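Local coordinates for beta-galactosidase (Bacteroides thetaiotaomicron, PDB 5MUI), which probably hydrolyses beta-L-arabinofuranosidic linkages in the plant pectin rhamnogalacturonan II, as a glycoside hydrolase of a gut bacterium, at residues Thr271-Ile276 and Phe286-Phe291; Phe331-Tyr336 and Phe347-Asn352; Ala354-Ile359 and Arg373-Glu378. All coordinates share one frame; numbering follows the deposited sequence.

Contact 1 of 3, residues Thr271-Ile276 and Phe286-Phe291; sequences TGDAHI and FYFSAF. With FUB (beta-L-arabinofuranose), chain B.
Phe-286 and His-275 face each other as an antiparallel hydrogen-bonded pair, with Phe-286 N to His-275 O at 2.9 Å. CD2 of His-275 meets CD2 of Phe-286 at 3.7 Å, but the centroids lie 5.6 Å apart with planes at 30°, so the rings are slid past each other and hardly overlap. On the same face farther along the hairpin, Phe-288 pairs with Gly-272. Its CG sits between backbone N and carbonyl carbon (chi1 89°), which swings the ring back over the Gly-272 peptide, where a beta carbon would collide with it. Between the two pairs the register slips by one residue, a beta bulge carrying Asp-273 with phi at 43°. The edge of Phe-288 flanks the acid, CE1 lying 3.7 Å from Asp-273 OD1, and Phe-288 CZ reaches O2 of the arabinofuranose at 3.6 Å. Both carboxylate oxygens accept from that sugar: its O3 donates to Asp-273 OD1 at 2.5 Å and its O5 to Asp-273 OD2 at 2.6 Å. Two short bonds to one carboxylate are consistent with Asp-273, set at the bulge, helping to orient the arabinofuranose, together with Lys-334, Gln-240 and Asn-227.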
loop_
_atom_site.group_PDB
_atom_site.type_symbol
_atom_site.label_atom_id
_atom_site.label_comp_id
_atom_site.label_asym_id
_atom_site.label_seq_id
_atom_site.Cartn_x
_atom_site.Cartn_y
_atom_site.Cartn_z
ATOM N N THR A 271 8.537 -2.648 -8.517
ATOM C CA THR A 271 8.045 -1.303 -8.248
ATOM C C THR A 271 6.576 -1.433 -7.825
ATOM O O THR A 271 5.748 -2.047 -8.565
ATOM C CB THR A 271 8.177 -0.442 -9.519
ATOM O OG1 THR A 271 9.536 -0.529 -10.000
ATOM C CG2 THR A 271 7.810 1.001 -9.248
ATOM N N GLY A 272 6.241 -0.903 -6.647
ATOM C CA GLY A 272 4.941 -1.183 -6.066
ATOM C C GLY A 272 4.371 -0.258 -5.016
ATOM O O GLY A 272 4.985 0.746 -4.603
ATOM N N ASP A 273 3.169 -0.651 -4.583
ATOM C CA ASP A 273 2.368 0.020 -3.528
ATOM C C ASP A 273 2.374 1.544 -3.675
ATOM O O ASP A 273 2.827 2.282 -2.768
ATOM C CB ASP A 273 2.802 -0.438 -2.103
ATOM C CG ASP A 273 2.440 -1.912 -1.803
ATOM O OD1 ASP A 273 2.318 -2.723 -2.743
ATOM O OD2 ASP A 273 2.294 -2.280 -0.620
ATOM N N ALA A 274 1.854 2.004 -4.818
ATOM C CA ALA A 274 1.723 3.439 -5.114
ATOM C C ALA A 274 0.718 4.092 -4.141
ATOM O O ALA A 274 -0.326 3.492 -3.834
ATOM C CB ALA A 274 1.280 3.649 -6.554
ATOM N N HIS A 275 1.105 5.250 -3.597
ATOM C CA HIS A 275 0.338 6.041 -2.615
ATOM C C HIS A 275 0.486 7.503 -3.067
ATOM O O HIS A 275 1.574 8.047 -2.997
ATOM C CB HIS A 275 0.944 5.821 -1.195
ATOM C CG HIS A 275 0.561 6.848 -0.173
ATOM N ND1 HIS A 275 -0.749 7.198 0.094
ATOM C CD2 HIS A 275 1.325 7.562 0.693
ATOM C CE1 HIS A 275 -0.771 8.104 1.057
ATOM N NE2 HIS A 275 0.478 8.351 1.436
ATOM N N ILE A 276 -0.607 8.127 -3.519
ATOM C CA ILE A 276 -0.572 9.424 -4.215
ATOM C C ILE A 276 -1.222 10.527 -3.398
ATOM O O ILE A 276 -2.363 10.353 -2.886
ATOM C CB ILE A 276 -1.236 9.325 -5.608
ATOM C CG1 ILE A 276 -0.428 8.350 -6.477
ATOM C CG2 ILE A 276 -1.268 10.693 -6.290
ATOM C CD1 ILE A 276 -1.041 8.004 -7.800
ATOM N N PHE A 286 4.391 8.304 -3.558
ATOM C CA PHE A 286 5.257 7.537 -2.676
ATOM C C PHE A 286 5.149 6.062 -3.091
ATOM O O PHE A 286 4.042 5.549 -3.277
ATOM C CB PHE A 286 4.832 7.718 -1.207
ATOM C CG PHE A 286 4.847 9.156 -0.734
ATOM C CD1 PHE A 286 6.025 9.720 -0.234
ATOM C CD2 PHE A 286 3.695 9.934 -0.776
ATOM C CE1 PHE A 286 6.040 11.034 0.215
ATOM C CE2 PHE A 286 3.705 11.259 -0.347
ATOM C CZ PHE A 286 4.878 11.803 0.163
ATOM N N TYR A 287 6.292 5.406 -3.302
ATOM C CA TYR A 287 6.305 3.996 -3.738
ATOM C C TYR A 287 7.509 3.273 -3.139
ATOM O O TYR A 287 8.427 3.922 -2.612
ATOM C CB TYR A 287 6.340 3.901 -5.271
ATOM C CG TYR A 287 7.657 4.264 -5.933
ATOM C CD1 TYR A 287 7.982 5.606 -6.257
ATOM C CD2 TYR A 287 8.613 3.279 -6.227
ATOM C CE1 TYR A 287 9.193 5.925 -6.906
ATOM C CE2 TYR A 287 9.828 3.611 -6.839
ATOM C CZ TYR A 287 10.108 4.913 -7.177
ATOM O OH TYR A 287 11.305 5.203 -7.807
ATOM N N PHE A 288 7.505 1.937 -3.225
ATOM C CA PHE A 288 8.666 1.158 -2.827
ATOM C C PHE A 288 9.231 0.432 -4.040
ATOM O O PHE A 288 8.517 0.146 -5.030
ATOM C CB PHE A 288 8.342 0.180 -1.676
ATOM C CG PHE A 288 7.846 -1.189 -2.111
ATOM C CD1 PHE A 288 6.488 -1.429 -2.307
ATOM C CD2 PHE A 288 8.727 -2.247 -2.269
ATOM C CE1 PHE A 288 6.024 -2.695 -2.655
ATOM C CE2 PHE A 288 8.272 -3.515 -2.630
ATOM C CZ PHE A 288 6.928 -3.736 -2.830
ATOM N N SER A 289 10.510 0.134 -3.950
ATOM C CA SER A 289 11.155 -0.768 -4.885
ATOM C C SER A 289 11.969 -1.824 -4.135
ATOM O O SER A 289 12.395 -1.598 -3.005
ATOM C CB SER A 289 11.985 0.016 -5.904
ATOM O OG SER A 289 12.466 -0.853 -6.901
ATOM N N ALA A 290 12.101 -3.009 -4.737
ATOM C CA ALA A 290 12.938 -4.051 -4.205
ATOM C C ALA A 290 13.725 -4.722 -5.347
ATOM O O ALA A 290 13.243 -4.777 -6.493
ATOM C CB ALA A 290 12.125 -5.075 -3.470
ATOM N N PHE A 291 14.925 -5.219 -5.011
ATOM C CA PHE A 291 15.798 -5.961 -5.985
ATOM C C PHE A 291 16.192 -5.091 -7.166
ATOM O O PHE A 291 16.238 -5.542 -8.319
ATOM C CB PHE A 291 15.128 -7.288 -6.425
ATOM C CG PHE A 291 14.580 -8.059 -5.283
ATOM C CD1 PHE A 291 15.417 -8.453 -4.240
ATOM C CD2 PHE A 291 13.226 -8.333 -5.192
ATOM C CE1 PHE A 291 14.908 -9.122 -3.133
ATOM C CE2 PHE A 291 12.707 -9.007 -4.100
ATOM C CZ PHE A 291 13.548 -9.410 -3.069
HETATM O O5 FUB B . 2.283 -4.803 -0.218
HETATM C C5 FUB B . 1.537 -5.929 -0.732
HETATM C C4 FUB B . 2.136 -6.642 -1.952
HETATM O O4 FUB B . 2.907 -7.800 -1.577
HETATM C C3 FUB B . 3.049 -5.840 -2.853
HETATM O O3 FUB B . 2.310 -5.007 -3.764
HETATM C C2 FUB B . 3.842 -6.951 -3.549
HETATM O O2 FUB B . 5.102 -6.515 -4.084
HETATM C C1 FUB B . 3.970 -8.065 -2.504
#

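Contact 2 of 3, residues Phe331-Tyr336 and Phe347-Asn352. With RAM (alpha-L-rhamnopyranose), chain C; FUB (beta-L-arabinofuranose), chain B.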
loop_
_atom_site.group_PDB
_atom_site.type_symbol
_atom_site.label_atom_id
_atom_site.label_comp_id
_atom_site.label_asym_id
_atom_site.label_seq_id
_atom_site.Cartn_x
_atom_site.Cartn_y
_atom_site.Cartn_z
ATOM N N PHE A 331 14.486 -5.287 5.015
ATOM C CA PHE A 331 13.614 -4.490 4.156
ATOM C C PHE A 331 13.052 -3.343 4.975
ATOM O O PHE A 331 12.613 -3.558 6.104
ATOM C CB PHE A 331 12.378 -5.250 3.615
ATOM C CG PHE A 331 12.650 -6.494 2.795
ATOM C CD1 PHE A 331 13.683 -6.584 1.899
ATOM C CD2 PHE A 331 11.732 -7.546 2.851
ATOM C CE1 PHE A 331 13.845 -7.733 1.130
ATOM C CE2 PHE A 331 11.897 -8.700 2.105
ATOM C CZ PHE A 331 12.965 -8.795 1.242
ATOM N N ALA A 332 13.008 -2.150 4.378
ATOM C CA ALA A 332 12.330 -0.987 4.947
ATOM C C ALA A 332 11.523 -0.350 3.820
ATOM O O ALA A 332 12.073 0.393 2.990
ATOM C CB ALA A 332 13.333 -0.008 5.544
ATOM N N HIS A 333 10.243 -0.699 3.774
ATOM C CA HIS A 333 9.473 -0.629 2.553
ATOM C C HIS A 333 7.971 -0.580 2.729
ATOM O O HIS A 333 7.444 -1.065 3.720
ATOM C CB HIS A 333 9.897 -1.765 1.602
ATOM C CG HIS A 333 9.420 -3.138 1.978
ATOM N ND1 HIS A 333 9.073 -3.498 3.266
ATOM C CD2 HIS A 333 9.229 -4.247 1.207
ATOM C CE1 HIS A 333 8.682 -4.770 3.269
ATOM N NE2 HIS A 333 8.776 -5.253 2.035
ATOM N N LYS A 334 7.311 -0.005 1.717
ATOM C CA LYS A 334 5.874 0.232 1.647
ATOM C C LYS A 334 5.534 1.513 2.442
ATOM O O LYS A 334 6.177 1.792 3.450
ATOM C CB LYS A 334 5.068 -1.004 2.052
ATOM C CG LYS A 334 5.517 -2.234 1.263
ATOM C CD LYS A 334 4.700 -3.440 1.621
ATOM C CE LYS A 334 5.233 -4.688 0.937
ATOM N NZ LYS A 334 4.357 -5.854 1.218
ATOM N N SER A 335 4.614 2.338 1.943
ATOM C CA SER A 335 4.456 3.719 2.461
ATOM C C SER A 335 3.010 4.117 2.731
ATOM O O SER A 335 2.089 3.828 1.938
ATOM C CB SER A 335 5.003 4.765 1.469
ATOM O OG SER A 335 6.394 4.705 1.227
ATOM N N TYR A 336 2.810 4.802 3.844
ATOM C CA TYR A 336 1.661 5.687 3.983
ATOM C C TYR A 336 2.182 6.925 4.718
ATOM O O TYR A 336 2.841 6.777 5.742
ATOM C CB TYR A 336 0.487 5.055 4.738
ATOM C CG TYR A 336 -0.814 5.592 4.250
ATOM C CD1 TYR A 336 -1.293 6.806 4.702
ATOM C CD2 TYR A 336 -1.511 4.944 3.225
ATOM C CE1 TYR A 336 -2.472 7.343 4.196
ATOM C CE2 TYR A 336 -2.691 5.474 2.717
ATOM C CZ TYR A 336 -3.166 6.662 3.209
ATOM O OH TYR A 336 -4.345 7.168 2.709
ATOM N N PHE A 347 4.754 5.929 7.617
ATOM C CA PHE A 347 4.451 4.558 8.090
ATOM C C PHE A 347 5.026 3.591 7.038
ATOM O O PHE A 347 4.870 3.824 5.845
ATOM C CB PHE A 347 2.933 4.343 8.272
ATOM C CG PHE A 347 2.338 5.160 9.395
ATOM C CD1 PHE A 347 1.985 6.487 9.191
ATOM C CD2 PHE A 347 2.237 4.639 10.667
ATOM C CE1 PHE A 347 1.497 7.263 10.235
ATOM C CE2 PHE A 347 1.729 5.400 11.717
ATOM C CZ PHE A 347 1.380 6.713 11.507
ATOM N N TYR A 348 5.704 2.537 7.483
ATOM C CA TYR A 348 6.332 1.568 6.579
ATOM C C TYR A 348 6.407 0.191 7.215
ATOM O O TYR A 348 6.115 0.059 8.412
ATOM C CB TYR A 348 7.714 2.029 6.141
ATOM C CG TYR A 348 8.815 2.035 7.201
ATOM C CD1 TYR A 348 8.965 3.124 8.070
ATOM C CD2 TYR A 348 9.715 0.967 7.313
ATOM C CE1 TYR A 348 9.986 3.154 9.014
ATOM C CE2 TYR A 348 10.737 0.982 8.252
ATOM C CZ TYR A 348 10.881 2.099 9.095
ATOM O OH TYR A 348 11.867 2.138 10.084
ATOM N N CYS A 349 6.662 -0.823 6.375
ATOM C CA CYS A 349 6.807 -2.211 6.822
ATOM C C CYS A 349 8.294 -2.524 7.031
ATOM O O CYS A 349 9.114 -2.423 6.089
ATOM C CB CYS A 349 6.174 -3.177 5.833
ATOM S SG CYS A 349 6.393 -4.922 6.262
ATOM N N ALA A 350 8.612 -2.863 8.282
ATOM C CA ALA A 350 9.949 -3.220 8.726
ATOM C C ALA A 350 10.114 -4.730 8.762
ATOM O O ALA A 350 9.300 -5.417 9.413
ATOM C CB ALA A 350 10.177 -2.651 10.108
ATOM N N VAL A 351 11.160 -5.240 8.098
ATOM C CA VAL A 351 11.507 -6.673 8.113
ATOM C C VAL A 351 12.984 -6.842 8.490
ATOM O O VAL A 351 13.841 -6.154 7.938
ATOM C CB VAL A 351 11.245 -7.355 6.752
ATOM C CG1 VAL A 351 11.496 -8.860 6.830
ATOM C CG2 VAL A 351 9.800 -7.112 6.291
ATOM N N ASN A 352 13.285 -7.749 9.417
ATOM C CA ASN A 352 14.678 -7.964 9.834
ATOM C C ASN A 352 15.255 -9.254 9.215
ATOM O O ASN A 352 14.608 -9.880 8.374
ATOM C CB ASN A 352 14.818 -7.859 11.377
ATOM C CG ASN A 352 14.088 -8.962 12.119
ATOM O OD1 ASN A 352 13.710 -9.975 11.518
ATOM N ND2 ASN A 352 13.862 -8.771 13.426
HETATM C C1 RAM C . 6.919 -9.705 -2.201
HETATM C C2 RAM C . 5.840 -9.179 -1.228
HETATM C C3 RAM C . 6.459 -8.925 0.143
HETATM C C4 RAM C . 7.620 -7.921 0.026
HETATM C C5 RAM C . 8.635 -8.398 -1.044
HETATM C C6 RAM C . 9.687 -7.335 -1.362
HETATM O O2 RAM C . 5.242 -8.092 -1.796
HETATM O O3 RAM C . 5.406 -8.438 1.004
HETATM O O4 RAM C . 8.251 -7.721 1.316
HETATM O O5 RAM C . 7.999 -8.752 -2.281
HETATM O O5 FUB B . 2.283 -4.803 -0.218
HETATM C C5 FUB B . 1.537 -5.929 -0.732
HETATM C C4 FUB B . 2.136 -6.642 -1.952
HETATM O O4 FUB B . 2.907 -7.800 -1.577
HETATM C C3 FUB B . 3.049 -5.840 -2.853
HETATM O O3 FUB B . 2.310 -5.007 -3.764
HETATM C C2 FUB B . 3.842 -6.951 -3.549
HETATM O O2 FUB B . 5.102 -6.515 -4.084
HETATM C C1 FUB B . 3.970 -8.065 -2.504
#
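Phe-331 to Tyr-336 and Phe-347 to Val-351 run antiparallel at 155° with axes 4.6 Å apart, joined by hydrogen-bonded pairs Phe-331 with Val-351, His-333 with Cys-349 and Tyr-336 with Phe-347, the register slipping by one at a beta bulge between the last two. They form a beta hairpin within one four-stranded blade; five such antiparallel sheets in the chain make a five-bladed beta-propeller. On the Ala-332 face, the methyl CB meets CE2 of Tyr-348 at 3.9 Å, and the Tyr-348 hydroxyl is hydrogen-bonded to Asp-328. On the other face, Phe-331 and Val-351 lie side by side, CD2 of the ring 3.9 Å from CB of the valine.

The His-333 CG lies between backbone N and carbonyl carbon (chi1 74°), folding the imidazole back so that ND1 donates to Cys-349 O at 3.0 Å, with that oxygen in the ring plane. The same carbonyl accepts from His-333 N, the two donors arriving from opposite faces of its plane. Phe-331 CB over the centre of one face and Lys-334 CE toward the rim of the other sandwich the ring. Cys-349 SG approaches obliquely, 3.8 Å from His-333 CE1. NE2 is aimed at O4 of the rhamnose, a 2.6 Å hydrogen bond that is almost straight (178°). The in-plane ND1 bond, with NE2 held at the other end, probably fixes the ring's rotation.

Lys-334, at the bulge, sends an extended chain away from the hairpin partner into the pocket, where Asp-61 forms a salt bridge with it. Its NZ donates to two sugars at once: to O5 of the arabinofuranose at 2.7 Å and to O3 of the rhamnose at 2.8 Å.

Contact 3 of 3, residues Ala354-Ile359 and Arg373-Glu378; sequences AEQRGI and RFPKPE. With RAM (alpha-L-rhamnopyranose), chain C.
Ala-354 opens the contact with its methyl: CB lies 3.8 Å from CB of Pro-377, an apolar touch at the surface. Gln-356 then supplies most of the first segment's buried area. Its chain runs extended beyond CG (chi2 174°), sliding past Phe-374 in the opposite direction and carrying the amide to the backbone of the other segment. NE2 donates to Pro-375 O at 2.8 Å with 161° at the hydrogen; the acceptor lies close to the amide plane, whereas the donor stands well above the plane of the proline carbonyl. OE1 packs 3.5 Å from Phe-374 CB and accepts from Asn-352 ND2, so both ends of the amide have a partner. Nearer the backbone, Gln-356 CB sits over the middle of the Phe-374 ring, 3.8 Å from the centroid and only 4° off the normal, a CH-pi contact. Replacing Phe-374 with an alanine would remove the surface beneath Gln-356 CB and is likely to open a gap beside the glutamine, leaving its chain freer to turn.

At Arg-357 the loop becomes strand 357-363, which in its beta-propeller blade lies between strands 343-351 and 45-51, while Arg-373 to Glu-378 is an irregular tail outside the sheet. Arg-357 points its side chain away from that tail. Its NH1 and NH2 each donate at 3.0 Å to O4 of the rhamnose, which lies in the guanidinium plane at its edge, and NH1 also forms a salt bridge with Asp-61. Gly-358 follows, its N 3.6 Å from Phe-374 CZ, in the plane of the ring; a beta carbon on this residue would come within a tight 3.2 Å of Phe-374 CE1.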
loop_
_atom_site.group_PDB
_atom_site.type_symbol
_atom_site.label_atom_id
_atom_site.label_comp_id
_atom_site.label_asym_id
_atom_site.label_seq_id
_atom_site.Cartn_x
_atom_site.Cartn_y
_atom_site.Cartn_z
ATOM N N ALA A 354 15.888 -12.161 10.590
ATOM C CA ALA A 354 15.028 -13.287 11.017
ATOM C C ALA A 354 13.665 -13.377 10.277
ATOM O O ALA A 354 12.885 -14.316 10.483
ATOM C CB ALA A 354 14.791 -13.202 12.515
ATOM N N GLU A 355 13.389 -12.406 9.406
ATOM C CA GLU A 355 12.137 -12.307 8.655
ATOM C C GLU A 355 10.912 -12.013 9.522
ATOM O O GLU A 355 9.772 -12.186 9.062
ATOM C CB GLU A 355 11.952 -13.490 7.681
ATOM C CG GLU A 355 13.102 -13.611 6.679
ATOM C CD GLU A 355 12.687 -14.343 5.414
ATOM O OE1 GLU A 355 12.746 -13.735 4.320
ATOM O OE2 GLU A 355 12.274 -15.524 5.515
ATOM N N GLN A 356 11.142 -11.436 10.707
ATOM C CA GLN A 356 10.054 -10.883 11.530
ATOM C C GLN A 356 9.572 -9.620 10.802
ATOM O O GLN A 356 10.385 -8.889 10.215
ATOM C CB GLN A 356 10.494 -10.569 12.960
ATOM C CG GLN A 356 11.079 -11.765 13.728
ATOM C CD GLN A 356 11.648 -11.396 15.085
ATOM O OE1 GLN A 356 12.501 -10.531 15.199
ATOM N NE2 GLN A 356 11.176 -12.057 16.114
ATOM N N ARG A 357 8.264 -9.396 10.810
ATOM C CA ARG A 357 7.625 -8.359 9.967
ATOM C C ARG A 357 6.534 -7.596 10.722
ATOM O O ARG A 357 5.612 -8.216 11.272
ATOM C CB ARG A 357 7.008 -9.022 8.731
ATOM C CG ARG A 357 6.392 -8.067 7.699
ATOM C CD ARG A 357 5.880 -8.810 6.449
ATOM N NE ARG A 357 6.928 -9.345 5.574
ATOM C CZ ARG A 357 7.281 -8.868 4.384
ATOM N NH1 ARG A 357 6.679 -7.804 3.850
ATOM N NH2 ARG A 357 8.255 -9.476 3.691
ATOM N N GLY A 358 6.638 -6.271 10.715
ATOM C CA GLY A 358 5.696 -5.351 11.388
ATOM C C GLY A 358 5.665 -3.974 10.769
ATOM O O GLY A 358 6.291 -3.773 9.723
ATOM N N ILE A 359 4.909 -3.037 11.390
ATOM C CA ILE A 359 4.769 -1.649 10.898
ATOM C C ILE A 359 5.517 -0.693 11.815
ATOM O O ILE A 359 5.353 -0.762 13.043
ATOM C CB ILE A 359 3.290 -1.237 10.751
ATOM C CG1 ILE A 359 2.654 -2.128 9.659
ATOM C CG2 ILE A 359 3.148 0.264 10.420
ATOM C CD1 ILE A 359 1.134 -2.168 9.555
ATOM N N ARG A 373 8.492 -3.926 20.806
ATOM C CA ARG A 373 9.606 -4.730 20.334
ATOM C C ARG A 373 9.036 -5.933 19.593
ATOM O O ARG A 373 7.920 -6.355 19.905
ATOM C CB ARG A 373 10.470 -5.251 21.519
ATOM C CG ARG A 373 11.235 -4.191 22.331
ATOM C CD ARG A 373 12.315 -3.482 21.528
ATOM N NE ARG A 373 12.976 -2.452 22.333
ATOM C CZ ARG A 373 12.567 -1.187 22.500
ATOM N NH1 ARG A 373 11.479 -0.711 21.898
ATOM N NH2 ARG A 373 13.277 -0.372 23.287
ATOM N N PHE A 374 9.806 -6.490 18.641
ATOM C CA PHE A 374 9.542 -7.835 18.096
ATOM C C PHE A 374 9.788 -8.854 19.237
ATOM O O PHE A 374 10.568 -8.574 20.156
ATOM C CB PHE A 374 10.502 -8.168 16.918
ATOM C CG PHE A 374 10.104 -7.566 15.559
ATOM C CD1 PHE A 374 8.805 -7.688 15.073
ATOM C CD2 PHE A 374 11.079 -6.993 14.726
ATOM C CE1 PHE A 374 8.446 -7.179 13.826
ATOM C CE2 PHE A 374 10.734 -6.480 13.474
ATOM C CZ PHE A 374 9.412 -6.574 13.023
ATOM N N PRO A 375 9.143 -10.033 19.187
ATOM C CA PRO A 375 9.538 -11.131 20.100
ATOM C C PRO A 375 10.984 -11.588 19.841
ATOM O O PRO A 375 11.568 -11.261 18.802
ATOM C CB PRO A 375 8.585 -12.277 19.711
ATOM C CG PRO A 375 7.549 -11.697 18.803
ATOM C CD PRO A 375 8.110 -10.443 18.209
ATOM N N LYS A 376 11.568 -12.353 20.763
ATOM C CA LYS A 376 12.852 -12.976 20.501
ATOM C C LYS A 376 12.769 -13.839 19.223
ATOM O O LYS A 376 11.800 -14.594 19.041
ATOM C CB LYS A 376 13.298 -13.840 21.704
ATOM C CG LYS A 376 14.745 -14.321 21.623
ATOM C CD LYS A 376 15.214 -14.939 22.939
ATOM C CE LYS A 376 16.520 -15.717 22.764
ATOM N NZ LYS A 376 16.747 -16.757 23.821
ATOM N N PRO A 377 13.744 -13.701 18.304
ATOM C CA PRO A 377 13.688 -14.564 17.100
ATOM C C PRO A 377 13.966 -16.049 17.409
ATOM O O PRO A 377 14.635 -16.356 18.407
ATOM C CB PRO A 377 14.779 -14.005 16.187
ATOM C CG PRO A 377 15.574 -13.044 16.993
ATOM C CD PRO A 377 14.939 -12.838 18.334
ATOM N N GLU A 378 13.439 -16.938 16.581
ATOM C CA GLU A 378 13.760 -18.363 16.643
ATOM C C GLU A 378 15.189 -18.642 16.172
ATOM O O GLU A 378 15.651 -18.008 15.240
ATOM C CB GLU A 378 12.789 -19.179 15.766
ATOM C CG GLU A 378 11.403 -19.374 16.376
ATOM C CD GLU A 378 10.615 -20.594 15.845
ATOM O OE1 GLU A 378 11.175 -21.511 15.221
ATOM O OE2 GLU A 378 9.404 -20.636 16.080
HETATM C C1 RAM C . 6.919 -9.705 -2.201
HETATM C C2 RAM C . 5.840 -9.179 -1.228
HETATM C C3 RAM C . 6.459 -8.925 0.143
HETATM C C4 RAM C . 7.620 -7.921 0.026
HETATM C C5 RAM C . 8.635 -8.398 -1.044
HETATM C C6 RAM C . 9.687 -7.335 -1.362
HETATM O O2 RAM C . 5.242 -8.092 -1.796
HETATM O O3 RAM C . 5.406 -8.438 1.004
HETATM O O4 RAM C . 8.251 -7.721 1.316
HETATM O O5 RAM C . 7.999 -8.752 -2.281
#

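Overall arrangement
Contacts 1 and 2 are hairpins of two separate propeller blades, with centres 11 Å apart. They meet at the glycan, where Asp-273 OD2 packs 3.5 Å from Lys-334 CD and both residues bind the arabinofuranose; the rings of Phe-288 and His-333 also meet edge-to-face. Strand 357-363 of contact 3 is the next strand of contact 2's blade, centres 13 Å apart, joined by a probable hydrogen bond between Ala-350 N and Gly-358 O at 2.9 Å. Arg-357 and His-333 converge on the rhamnose O4. Contacts 1 and 3 do not touch, their nearest atoms being about 8 Å apart: contact 1 holds the arabinofuranose, contact 3 the rhamnose, and Lys-334 of contact 2 reaches both.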